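Local coordinates for ABC transporter, substrate binding protein (Polyamine) (Agrobacterium tumefaciens, PDB 4EUO) that binds gamma-aminobutyric acid (GABA) as the periplasmic substrate-binding protein of an ABC transporter, probably handing it on for import, at residues 100-105 with 216-221; 133-138 with 198-203; 222-227 with 292-297. All blocks are in the same frame, centred on the assembly; numbering follows the deposited sequence.

Contact 1 (100-105 with 216-221). With ABU (gamma-amino-butanoic acid), chain E.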
# COMPACT_ATOMS: atom_id res chain seq x y z
N TYR A 100 -1.63 -7.42 1.46
CA TYR A 100 -0.25 -7.33 1.91
C TYR A 100 0.59 -7.04 0.69
O TYR A 100 0.39 -7.65 -0.37
CB TYR A 100 0.09 -8.65 2.60
CG TYR A 100 1.47 -8.77 3.20
CD1 TYR A 100 1.72 -8.34 4.50
CD2 TYR A 100 2.49 -9.43 2.53
CE1 TYR A 100 2.96 -8.55 5.11
CE2 TYR A 100 3.74 -9.63 3.12
CZ TYR A 100 3.95 -9.21 4.41
OH TYR A 100 5.16 -9.47 5.04
N TYR A 101 1.52 -6.08 0.79
CA TYR A 101 2.27 -5.66 -0.39
C TYR A 101 3.70 -5.36 -0.06
O TYR A 101 4.07 -5.30 1.12
CB TYR A 101 1.60 -4.40 -1.00
CG TYR A 101 1.68 -3.15 -0.16
CD1 TYR A 101 2.73 -2.24 -0.31
CD2 TYR A 101 0.68 -2.84 0.77
CE1 TYR A 101 2.79 -1.08 0.46
CE2 TYR A 101 0.74 -1.69 1.54
CZ TYR A 101 1.78 -0.80 1.37
OH TYR A 101 1.85 0.36 2.09
N SER A 102 4.49 -5.07 -1.10
CA SER A 102 5.86 -4.64 -0.92
C SER A 102 6.16 -3.41 -1.74
O SER A 102 5.59 -3.24 -2.83
CB SER A 102 6.83 -5.70 -1.44
OG SER A 102 6.75 -6.86 -0.63
N PHE A 103 7.08 -2.60 -1.25
CA PHE A 103 7.77 -1.63 -2.07
C PHE A 103 8.95 -2.40 -2.70
O PHE A 103 9.71 -3.07 -1.97
CB PHE A 103 8.32 -0.46 -1.28
CG PHE A 103 7.23 0.44 -0.81
CD1 PHE A 103 6.64 1.36 -1.68
CD2 PHE A 103 6.78 0.38 0.49
CE1 PHE A 103 5.60 2.18 -1.23
CE2 PHE A 103 5.74 1.19 0.93
CZ PHE A 103 5.18 2.12 0.07
N VAL A 104 9.06 -2.34 -4.01
CA VAL A 104 10.09 -3.01 -4.79
C VAL A 104 10.76 -2.02 -5.70
O VAL A 104 10.27 -0.89 -5.90
CB VAL A 104 9.47 -4.14 -5.64
CG1 VAL A 104 8.85 -5.21 -4.73
CG2 VAL A 104 8.40 -3.59 -6.60
N ILE A 105 11.87 -2.45 -6.31
CA ILE A 105 12.56 -1.57 -7.24
C ILE A 105 12.10 -1.92 -8.64
O ILE A 105 12.54 -2.93 -9.22
CB ILE A 105 14.09 -1.66 -7.08
CG1 ILE A 105 14.48 -1.36 -5.62
CG2 ILE A 105 14.76 -0.68 -8.04
CD1 ILE A 105 15.99 -1.58 -5.31
N THR A 216 11.28 -6.13 -12.01
CA THR A 216 11.14 -5.85 -10.58
C THR A 216 12.29 -6.53 -9.84
O THR A 216 12.49 -7.73 -10.03
CB THR A 216 9.82 -6.40 -10.05
OG1 THR A 216 8.74 -5.66 -10.63
CG2 THR A 216 9.71 -6.29 -8.56
N SER A 217 13.02 -5.78 -9.01
CA SER A 217 13.96 -6.39 -8.08
C SER A 217 13.29 -6.46 -6.71
O SER A 217 12.86 -5.42 -6.18
CB SER A 217 15.27 -5.63 -7.98
OG SER A 217 16.05 -6.24 -6.95
N TRP A 218 13.24 -7.67 -6.14
CA TRP A 218 12.68 -7.91 -4.81
C TRP A 218 13.77 -7.90 -3.73
O TRP A 218 13.48 -8.27 -2.57
CB TRP A 218 11.95 -9.25 -4.79
CG TRP A 218 10.73 -9.26 -5.65
CD1 TRP A 218 10.65 -9.59 -6.98
CD2 TRP A 218 9.39 -9.00 -5.22
NE1 TRP A 218 9.34 -9.54 -7.40
CE2 TRP A 218 8.55 -9.19 -6.34
CE3 TRP A 218 8.82 -8.66 -3.99
CZ2 TRP A 218 7.16 -9.03 -6.25
CZ3 TRP A 218 7.45 -8.51 -3.90
CH2 TRP A 218 6.65 -8.66 -5.03
N ALA A 219 15.00 -7.46 -4.07
CA ALA A 219 16.07 -7.45 -3.07
C ALA A 219 15.76 -6.44 -1.95
O ALA A 219 15.63 -5.25 -2.19
CB ALA A 219 17.41 -7.12 -3.74
N GLN A 220 15.70 -6.94 -0.72
CA GLN A 220 15.32 -6.15 0.47
C GLN A 220 13.94 -5.48 0.26
O GLN A 220 13.72 -4.37 0.73
CB GLN A 220 16.37 -5.13 0.91
CG GLN A 220 17.72 -5.77 1.26
CD GLN A 220 18.68 -4.68 1.62
OE1 GLN A 220 18.95 -3.76 0.86
NE2 GLN A 220 19.19 -4.72 2.85
N ASN A 221 13.04 -6.14 -0.45
CA ASN A 221 11.69 -5.55 -0.68
C ASN A 221 11.10 -5.23 0.69
O ASN A 221 11.29 -5.99 1.64
CB ASN A 221 10.84 -6.46 -1.51
CG ASN A 221 10.40 -7.73 -0.83
OD1 ASN A 221 9.32 -7.80 -0.22
ND2 ASN A 221 11.19 -8.82 -0.99
N ABU E . -1.19 1.57 -0.06
CD ABU E . -0.90 0.62 -1.14
CB ABU E . -1.71 0.92 -2.38
CG ABU E . -1.40 -0.09 -3.43
C ABU E . -2.03 0.15 -4.78
O ABU E . -1.51 -0.49 -5.83
OXT ABU E . -2.96 1.05 -4.98
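An antiparallel hydrogen-bonded pair, Ile105 with Ser217, joins strand 96-107 to strand 215-229 in the mixed sheet of this class D periplasmic binding protein. Ile105 N gives to Ser217 O at 3.1 Å, and Ser217 N gives back to Ile105 O at 2.9 Å. Just past this pair the chain turns a corner through a type II beta turn from Trp218 to Asn221 and returns beside Val104.

Val104 carries the apolar half. Its CG1 makes a CH-pi contact over the face of the Trp218 six-membered ring, 3.8 Å from the centroid, while Val104 CG2 meets Thr216 CG2 at 3.6 Å. A beta-branched residue suits this place because its two methyls serve two neighbours at once. The CB of Trp218 starts out away from strand 96-107, yet the indole reaches back to lie beside Val104.

The polar half belongs to Asn221, whose CG sits between its backbone N and carbonyl carbon (chi1 69°). Asn221 OD1 accepts from Ser102 OG at 2.8 Å, the donor tilted 27° from the carbonyl plane, and also from Gln289. In the plane of the amide, Asn221 ND2 gives to a lone pair of Trp218 O at 2.8 Å, and it is further bonded to Gln285 O. Trp218 O takes Asn221 N as well, so side chain and backbone both close the turn. Ser217 OG accepts from Ala219 N in an ST turn and is bonded to Lys117 O.

Earlier in strand 96-107, one face of the Tyr101 ring meets GABA CD, with Tyr101 CE2 at 3.9 Å. With partners at both ends of its amide, buried Asn221 has its rotation fixed, and the corner is tied to the strand that brings Tyr101 to the ligand.

Contact 2 (133-138 with 198-203). With ABU (gamma-amino-butanoic acid), chain E.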
# COMPACT_ATOMS: atom_id res chain seq x y z
N THR A 133 12.21 7.51 -8.89
CA THR A 133 10.94 7.90 -8.28
C THR A 133 10.66 7.22 -6.96
O THR A 133 10.98 6.04 -6.75
CB THR A 133 9.80 7.75 -9.32
OG1 THR A 133 8.60 8.29 -8.77
CG2 THR A 133 9.51 6.33 -9.73
N PHE A 134 10.08 8.00 -6.06
CA PHE A 134 9.73 7.56 -4.70
C PHE A 134 8.38 8.15 -4.36
O PHE A 134 7.99 9.21 -4.90
CB PHE A 134 10.74 8.11 -3.69
CG PHE A 134 12.10 7.46 -3.79
CD1 PHE A 134 12.35 6.23 -3.18
CD2 PHE A 134 13.13 8.09 -4.47
CE1 PHE A 134 13.62 5.64 -3.25
CE2 PHE A 134 14.39 7.46 -4.58
CZ PHE A 134 14.63 6.27 -3.95
N TYR A 135 7.71 7.52 -3.38
CA TYR A 135 6.39 7.95 -2.92
C TYR A 135 6.47 9.30 -2.25
O TYR A 135 7.31 9.54 -1.37
CB TYR A 135 5.89 6.88 -1.95
CG TYR A 135 4.46 6.98 -1.46
CD1 TYR A 135 3.44 7.42 -2.30
CD2 TYR A 135 4.11 6.46 -0.22
CE1 TYR A 135 2.12 7.39 -1.88
CE2 TYR A 135 2.79 6.40 0.19
CZ TYR A 135 1.80 6.84 -0.66
OH TYR A 135 0.49 6.77 -0.26
N LYS A 136 5.55 10.18 -2.63
CA LYS A 136 5.56 11.53 -2.13
C LYS A 136 5.16 11.70 -0.68
O LYS A 136 5.68 12.61 0.02
CB LYS A 136 4.58 12.36 -3.00
CG LYS A 136 4.61 13.87 -2.73
CD LYS A 136 3.76 14.57 -3.79
CE LYS A 136 3.56 16.05 -3.53
NZ LYS A 136 4.86 16.78 -3.49
N TRP A 137 4.20 10.90 -0.23
CA TRP A 137 3.53 11.13 1.05
C TRP A 137 4.19 10.44 2.21
O TRP A 137 4.80 9.38 2.05
CB TRP A 137 2.04 10.73 0.94
CG TRP A 137 1.34 11.34 -0.24
CD1 TRP A 137 0.80 10.69 -1.30
CD2 TRP A 137 1.15 12.74 -0.49
NE1 TRP A 137 0.27 11.59 -2.20
CE2 TRP A 137 0.50 12.86 -1.74
CE3 TRP A 137 1.47 13.90 0.22
CZ2 TRP A 137 0.15 14.10 -2.29
CZ3 TRP A 137 1.15 15.14 -0.34
CH2 TRP A 137 0.49 15.22 -1.58
N SER A 138 4.08 11.04 3.39
CA SER A 138 4.67 10.45 4.58
C SER A 138 4.05 9.11 4.88
O SER A 138 2.86 9.02 5.19
CB SER A 138 4.50 11.38 5.78
OG SER A 138 5.23 10.84 6.88
N SER A 198 11.19 3.16 -6.27
CA SER A 198 10.54 2.33 -5.25
C SER A 198 9.04 2.45 -5.42
O SER A 198 8.49 3.54 -5.23
CB SER A 198 10.95 2.79 -3.87
OG SER A 198 10.22 1.99 -2.94
N VAL A 199 8.38 1.37 -5.80
CA VAL A 199 6.98 1.39 -6.18
C VAL A 199 6.22 0.25 -5.55
O VAL A 199 6.80 -0.75 -5.12
CB VAL A 199 6.84 1.30 -7.74
CG1 VAL A 199 7.49 2.52 -8.41
CG2 VAL A 199 7.50 0.03 -8.26
N TRP A 200 4.88 0.37 -5.52
CA TRP A 200 4.02 -0.69 -5.02
C TRP A 200 4.12 -1.86 -5.99
O TRP A 200 3.96 -1.66 -7.21
CB TRP A 200 2.58 -0.19 -4.93
CG TRP A 200 2.32 0.86 -3.91
CD1 TRP A 200 2.86 0.95 -2.66
CD2 TRP A 200 1.35 1.92 -4.00
NE1 TRP A 200 2.30 2.02 -1.97
CE2 TRP A 200 1.36 2.62 -2.77
CE3 TRP A 200 0.47 2.34 -5.01
CZ2 TRP A 200 0.54 3.73 -2.53
CZ3 TRP A 200 -0.39 3.40 -4.76
CH2 TRP A 200 -0.33 4.10 -3.54
N ASN A 201 4.35 -3.09 -5.48
CA ASN A 201 4.64 -4.19 -6.39
C ASN A 201 3.53 -4.48 -7.39
O ASN A 201 3.81 -4.77 -8.56
CB ASN A 201 5.04 -5.44 -5.61
CG ASN A 201 3.88 -6.11 -4.90
OD1 ASN A 201 3.46 -5.69 -3.81
ND2 ASN A 201 3.32 -7.14 -5.53
N GLY A 202 2.30 -4.39 -6.95
CA GLY A 202 1.17 -4.71 -7.80
C GLY A 202 1.03 -3.73 -8.95
O GLY A 202 0.48 -4.09 -10.01
N ARG A 203 1.56 -2.51 -8.82
CA ARG A 203 1.49 -1.56 -9.94
C ARG A 203 2.40 -2.02 -11.08
O ARG A 203 2.08 -1.75 -12.25
CB ARG A 203 1.88 -0.18 -9.46
CG ARG A 203 0.88 0.40 -8.47
CD ARG A 203 -0.40 0.85 -9.18
NE ARG A 203 -1.45 1.15 -8.20
CZ ARG A 203 -2.56 1.83 -8.49
NH1 ARG A 203 -2.74 2.31 -9.71
NH2 ARG A 203 -3.45 2.09 -7.55
N ABU E . -1.19 1.57 -0.06
CD ABU E . -0.90 0.62 -1.14
CB ABU E . -1.71 0.92 -2.38
CG ABU E . -1.40 -0.09 -3.43
C ABU E . -2.03 0.15 -4.78
O ABU E . -1.51 -0.49 -5.83
OXT ABU E . -2.96 1.05 -4.98
O HOH W 1 8.65 4.98 -2.73
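Tyr135 and Trp200 meet edge-to-face where the neighbouring parallel strands 132-135 and 196-200 end at the GABA pocket, the Trp200 edge toward the Tyr135 face with the planes at 62°. The strands are joined by Ser198 N, which gives to Thr133 O at 2.9 Å. Farther on they splay, and a water bridges them: it accepts from Tyr135 N at 2.8 Å and donates to Ser198 O. Ser198 has a side chain small enough for its CB to sit against the Phe134 ring.

From its CB, beside the ligand carboxylate, chi1 (-67°) sets Trp200 CG beside the backbone N, and chi2 turns the indole so that one face packs along GABA. Trp200 CG lies 3.9 Å from GABA CG. On the benzo side Trp200 CE3 is 3.3 Å from GABA C, and at the ring fusion Trp200 CE2 is 3.4 Å from GABA CD, with GABA CB over the middle of the ring system. NE1 lies by GABA CD and CZ3 by GABA OXT. A broad, flat indole suits a ligand whose central part is three methylenes. At the outer edge, Trp200 CZ2 touches Tyr135 CZ at 3.8 Å. Tyr135 OH is bonded to Glu60, another pocket residue, which makes Tyr135 a second-shell support for both.

Helix 201-209 follows the strand and supplies Arg203, whose chain bends at chi2. Its guanidinium meets the ligand carboxylate edge-on: Arg203 NE donates a hydrogen bond to GABA O at 2.9 Å, and Arg203 NH2, also held by Gly9 O, donates one to GABA OXT at 2.8 Å, nearly straight at 174°.

Contact 3 (222-227 with 292-297). With ABU (gamma-amino-butanoic acid), chain E.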
# COMPACT_ATOMS: atom_id res chain seq x y z
N ILE A 222 10.36 -4.12 0.79
CA ILE A 222 9.87 -3.63 2.07
C ILE A 222 8.38 -3.89 2.15
O ILE A 222 7.60 -3.31 1.37
CB ILE A 222 10.21 -2.16 2.23
CG1 ILE A 222 11.73 -1.92 2.16
CG2 ILE A 222 9.59 -1.60 3.54
CD1 ILE A 222 12.05 -0.44 1.90
N THR A 223 7.95 -4.75 3.09
CA THR A 223 6.54 -5.10 3.19
C THR A 223 5.76 -4.18 4.08
O THR A 223 6.29 -3.55 5.01
CB THR A 223 6.34 -6.53 3.72
OG1 THR A 223 6.81 -6.59 5.07
CG2 THR A 223 7.06 -7.54 2.92
N ALA A 224 4.46 -4.09 3.78
CA ALA A 224 3.48 -3.36 4.57
C ALA A 224 2.11 -3.90 4.19
O ALA A 224 2.02 -4.83 3.38
CB ALA A 224 3.59 -1.85 4.32
N ALA A 225 1.04 -3.38 4.79
CA ALA A 225 -0.28 -3.84 4.43
C ALA A 225 -1.23 -2.69 4.44
O ALA A 225 -1.06 -1.73 5.20
CB ALA A 225 -0.78 -4.94 5.39
N ASP A 226 -2.26 -2.79 3.60
CA ASP A 226 -3.38 -1.86 3.67
C ASP A 226 -4.45 -2.48 4.56
O ASP A 226 -4.46 -3.71 4.81
CB ASP A 226 -3.96 -1.55 2.31
CG ASP A 226 -3.23 -0.44 1.55
OD1 ASP A 226 -2.10 -0.08 1.96
OD2 ASP A 226 -3.81 0.10 0.57
N SER A 227 -5.41 -1.65 4.97
CA SER A 227 -6.49 -2.03 5.84
C SER A 227 -7.80 -1.54 5.28
O SER A 227 -7.82 -0.58 4.50
CB SER A 227 -6.31 -1.37 7.19
OG SER A 227 -5.04 -1.70 7.74
N ALA A 292 8.34 -3.49 7.09
CA ALA A 292 8.12 -2.20 7.72
C ALA A 292 7.24 -2.38 8.94
O ALA A 292 6.37 -3.26 8.98
CB ALA A 292 7.49 -1.21 6.74
N ASP A 293 7.47 -1.52 9.93
CA ASP A 293 6.71 -1.63 11.19
C ASP A 293 5.65 -0.56 11.22
O ASP A 293 5.91 0.62 11.52
CB ASP A 293 7.66 -1.50 12.38
CG ASP A 293 7.00 -1.76 13.71
OD1 ASP A 293 5.76 -1.66 13.80
OD2 ASP A 293 7.73 -2.13 14.66
N MET A 294 4.45 -0.95 10.85
CA MET A 294 3.35 0.01 10.79
C MET A 294 2.86 0.44 12.13
O MET A 294 2.32 1.54 12.25
CB MET A 294 2.19 -0.53 9.95
CG MET A 294 2.60 -0.82 8.48
SD MET A 294 1.17 -1.22 7.49
CE MET A 294 0.57 -2.70 8.25
N ASN A 295 3.08 -0.39 13.17
CA ASN A 295 2.69 0.01 14.52
C ASN A 295 3.63 1.09 15.04
O ASN A 295 3.20 2.07 15.65
CB ASN A 295 2.66 -1.20 15.42
CG ASN A 295 1.50 -2.10 15.09
OD1 ASN A 295 1.64 -3.33 15.02
ND2 ASN A 295 0.34 -1.51 14.86
N TYR A 296 4.91 0.97 14.73
CA TYR A 296 5.88 2.00 15.09
C TYR A 296 5.49 3.32 14.42
O TYR A 296 5.43 4.37 15.07
CB TYR A 296 7.29 1.61 14.63
CG TYR A 296 8.30 2.69 14.91
CD1 TYR A 296 8.94 2.77 16.14
CD2 TYR A 296 8.63 3.63 13.93
CE1 TYR A 296 9.85 3.78 16.40
CE2 TYR A 296 9.53 4.65 14.18
CZ TYR A 296 10.15 4.71 15.42
OH TYR A 296 11.01 5.73 15.66
N TRP A 297 5.17 3.27 13.12
CA TRP A 297 4.75 4.45 12.42
C TRP A 297 3.44 5.00 13.01
O TRP A 297 3.32 6.22 13.19
CB TRP A 297 4.59 4.16 10.92
CG TRP A 297 5.86 4.34 10.15
CD1 TRP A 297 6.90 3.46 10.05
CD2 TRP A 297 6.19 5.46 9.35
NE1 TRP A 297 7.87 3.97 9.21
CE2 TRP A 297 7.45 5.20 8.75
CE3 TRP A 297 5.51 6.63 8.99
CZ2 TRP A 297 8.04 6.08 7.84
CZ3 TRP A 297 6.09 7.49 8.08
CH2 TRP A 297 7.34 7.22 7.52
N ABU E . -1.19 1.57 -0.06
CD ABU E . -0.90 0.62 -1.14
CB ABU E . -1.71 0.92 -2.38
CG ABU E . -1.40 -0.09 -3.43
C ABU E . -2.03 0.15 -4.78
O ABU E . -1.51 -0.49 -5.83
OXT ABU E . -2.96 1.05 -4.98
O HOH W 2 5.53 -5.42 7.28
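With chi2 near anti (-171°), Met294 SD reaches the backbone of Ala225; the bend at chi3 (-63°) then lays CE beside Ala225 CB. Ala225 N points almost straight at Met294 SD in a weak hydrogen bond, 3.5 Å long, and Ala225 O lies 3.2 Å from the same sulphur. Ala224 CB touches Met294 SD at 4.0 Å, and Ala225 CB meets Met294 CE at 3.9 Å. Alanines suit this part of the strand because their short side chains let the methionine reach the main chain, and a flexible, polarisable thioether can accept both apolar and polar neighbours.

Upstream, the backbone makes the stronger tie: Ala292 N gives to Thr223 O at 2.9 Å. Ala292 CB packs on Ile222 CG2 at 3.8 Å. A water bonds both Thr223 OG1 and Ala292 O, and Thr223 OG1 is also bonded to Asn291. Helix 294-299 starts just beyond, with Asp293 as its N-cap: Asp293 OD1 accepts from Tyr296 N at 2.9 Å, met from above the carboxylate plane, and so satisfies an N-H of the first turn.

Asp226, next to Ala225, turns to the ligand. Asp226 OD1 takes the GABA N at 2.8 Å, and OD2 adds a weak bond, so one carboxylate grips the amino group with both oxygens. Asp58 lies close to OD2, and two acidic groups so near each other would probably make the site more attractive to an ammonium group.

Strand 215-229 thus presents its ligand-binding acid in the pocket while Ala224 and Ala225 pack on Met294. The part of strand 215-229 after the corner, in a strand that pairs with both 56-60 and 96-107, is consistent with the crossing between lobes found in the two-lobed periplasmic binding protein fold.

All three contacts are mainly buried and reach the same sheet, although contact 1 includes a partly exposed turn and contact 3 ends on a partly exposed helix start. Contacts 1 and 3 share strand 215-229, and strand 96-107 pairs with it on one side and with strand 196-200 of contact 2 on the other. Their centres lie about 10 Å (1 and 2) and 14 Å (3 with either) apart. Contact 1 is strand pairing plus an amide-locked corner, contact 2 relies on aromatic packing and a water, and contact 3 on one backbone bond with thioether and methyl packing. Each delivers different chemistry to GABA: phenol ring, indole with guanidinium, and carboxylate.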